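Local coordinates for protein cytochrome P450 (Rhodococcus erythropolis, PDB 3WEC) that probably acts as a heme monooxygenase that N-hydroxylates the quinolone ring of an aurachin precursor during biosynthesis of the antibiotic aurachin RE, at residues V158-L161 / S162-G166. Numbering follows the deposited sequence.
Sequences VEVL and SSILG
Val-160 turns CG1 anti to its own nitrogen (chi1 175°), while Ile-164, one turn on, has CG1 beside its nitrogen (chi1 -51°); the two side chains lie side by side, pointing the same way, and Val-160 CG1 comes to 4.0 Å from Ile-164 CG1. Beta-branched residues suit this i to i+4 pair, since each carries methyl or methylene bulk close to the backbone. The same torsion lays Ile-164 CG1 against the carbonyl oxygen of Val-160, which accepts an almost straight bond in the carbonyl plane from Ile-164 N (2.8 Å, N-H...O angle 174°) and a weak one from Ser-163 N. Leu-165 folds back in a similar way: CD1 lies 3.3 Å from Leu-161 O, the acceptor for Leu-165 N at 2.9 Å, and touches Leu-161 CB only loosely. Ser-162, small enough for a buried turn, rests CB 3.3 Å from Val-158 O, to which its N-H bonds. Gly-166 ends the helix in a Schellman motif: its N-H makes weak bonds back to Ser-162 O and Ser-163 O, and a positive phi, which glycine adopts easily, turns the chain out of the helix. Leu-161, an apolar residue for an apolar surface, sends its side chain to the heme. On the partly exposed flank, Glu-159 reaches out to a salt bridge with Arg-172 of helix 172-182. That helix also packs on Val-158, Ser-162 and Leu-165; helix 240-271 meets Val-158 and Leu-165, and Val-160 and Ile-164 lean on Leu-366 of helix 364-381, so helix 155-165 is wedged among three helices of the P450 fold.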
ATOM      1  N   VAL A 158       4.367  -0.039  12.189  1.00 30.86           N
ATOM      2  CA  VAL A 158       4.285  -1.182  13.121  1.00 32.88           C
ATOM      3  C   VAL A 158       3.857  -0.704  14.516  1.00 36.80           C
ATOM      4  O   VAL A 158       3.078  -1.365  15.188  1.00 38.29           O
ATOM      5  CB  VAL A 158       5.624  -1.993  13.257  1.00 35.50           C
ATOM      6  CG1 VAL A 158       5.575  -2.871  14.521  1.00 36.75           C
ATOM      7  CG2 VAL A 158       5.887  -2.859  12.018  1.00 32.77           C
ATOM      8  N   GLU A 159       4.366   0.437  14.962  1.00 38.96           N
ATOM      9  CA  GLU A 159       4.008   0.913  16.266  1.00 42.94           C
ATOM     10  C   GLU A 159       2.552   1.342  16.233  1.00 41.01           C
ATOM     11  O   GLU A 159       1.780   0.986  17.132  1.00 40.17           O
ATOM     12  CB  GLU A 159       4.944   2.031  16.721  1.00 49.07           C
ATOM     13  CG  GLU A 159       4.954   2.315  18.221  1.00 58.60           C
ATOM     14  CD  GLU A 159       5.028   1.060  19.108  1.00 65.92           C
ATOM     15  OE1 GLU A 159       4.941  -0.089  18.589  1.00 68.12           O
ATOM     16  OE2 GLU A 159       5.167   1.217  20.348  1.00 71.42           O
ATOM     17  N   VAL A 160       2.151   2.031  15.162  1.00 37.43           N
ATOM     18  CA  VAL A 160       0.780   2.566  15.090  1.00 36.31           C
ATOM     19  C   VAL A 160      -0.300   1.472  15.037  1.00 35.88           C
ATOM     20  O   VAL A 160      -1.337   1.542  15.747  1.00 37.15           O
ATOM     21  CB  VAL A 160       0.586   3.533  13.896  1.00 34.50           C
ATOM     22  CG1 VAL A 160      -0.868   3.960  13.793  1.00 33.08           C
ATOM     23  CG2 VAL A 160       1.463   4.789  14.034  1.00 35.57           C
ATOM     24  N   LEU A 161      -0.056   0.474  14.194  1.00 33.87           N
ATOM     25  CA  LEU A 161      -0.972  -0.613  14.011  1.00 33.23           C
ATOM     26  C   LEU A 161      -1.090  -1.487  15.252  1.00 34.88           C
ATOM     27  O   LEU A 161      -2.200  -1.908  15.622  1.00 35.59           O
ATOM     28  CB  LEU A 161      -0.581  -1.429  12.775  1.00 30.73           C
ATOM     29  CG  LEU A 161      -0.751  -0.642  11.461  1.00 29.75           C
ATOM     30  CD1 LEU A 161      -0.101  -1.340  10.282  1.00 25.75           C
ATOM     31  CD2 LEU A 161      -2.239  -0.447  11.193  1.00 29.86           C
ATOM     32  N   SER A 162       0.044  -1.729  15.917  1.00 36.10           N
ATOM     33  CA  SER A 162       0.037  -2.407  17.218  1.00 38.80           C
ATOM     34  C   SER A 162      -0.942  -1.732  18.169  1.00 41.17           C
ATOM     35  O   SER A 162      -1.614  -2.396  18.942  1.00 42.43           O
ATOM     36  CB  SER A 162       1.414  -2.395  17.861  1.00 40.64           C
ATOM     37  OG  SER A 162       1.524  -3.484  18.756  1.00 43.30           O
ATOM     38  N   SER A 163      -1.006  -0.403  18.109  1.00 43.12           N
ATOM     39  CA  SER A 163      -1.855   0.383  19.015  1.00 47.37           C
ATOM     40  C   SER A 163      -3.325   0.404  18.533  1.00 46.46           C
ATOM     41  O   SER A 163      -4.206   0.152  19.332  1.00 49.15           O
ATOM     42  CB  SER A 163      -1.293   1.802  19.193  1.00 49.45           C
ATOM     43  OG  SER A 163      -2.239   2.655  19.802  1.00 53.50           O
ATOM     44  N   ILE A 164      -3.567   0.672  17.237  1.00 43.14           N
ATOM     45  CA  ILE A 164      -4.906   0.500  16.631  1.00 42.36           C
ATOM     46  C   ILE A 164      -5.567  -0.881  16.959  1.00 41.34           C
ATOM     47  O   ILE A 164      -6.755  -0.938  17.283  1.00 44.06           O
ATOM     48  CB  ILE A 164      -4.901   0.692  15.079  1.00 39.75           C
ATOM     49  CG1 ILE A 164      -4.224   2.006  14.623  1.00 41.61           C
ATOM     50  CG2 ILE A 164      -6.326   0.645  14.515  1.00 40.06           C
ATOM     51  CD1 ILE A 164      -5.039   3.275  14.824  1.00 44.13           C
ATOM     52  N   LEU A 165      -4.805  -1.968  16.861  1.00 38.52           N
ATOM     53  CA  LEU A 165      -5.309  -3.343  17.048  1.00 38.12           C
ATOM     54  C   LEU A 165      -5.575  -3.764  18.521  1.00 42.01           C
ATOM     55  O   LEU A 165      -6.352  -4.685  18.783  1.00 41.28           O
ATOM     56  CB  LEU A 165      -4.337  -4.334  16.436  1.00 35.85           C
ATOM     57  CG  LEU A 165      -4.220  -4.503  14.922  1.00 32.89           C
ATOM     58  CD1 LEU A 165      -2.794  -4.926  14.533  1.00 32.36           C
ATOM     59  CD2 LEU A 165      -5.188  -5.561  14.469  1.00 31.66           C
ATOM     60  N   GLY A 166      -4.895  -3.104  19.464  1.00 45.16           N
ATOM     61  CA  GLY A 166      -5.068  -3.395  20.881  1.00 48.39           C
ATOM     62  C   GLY A 166      -4.223  -4.600  21.213  1.00 49.87           C
ATOM     63  O   GLY A 166      -4.659  -5.489  21.953  1.00 51.49           O
TER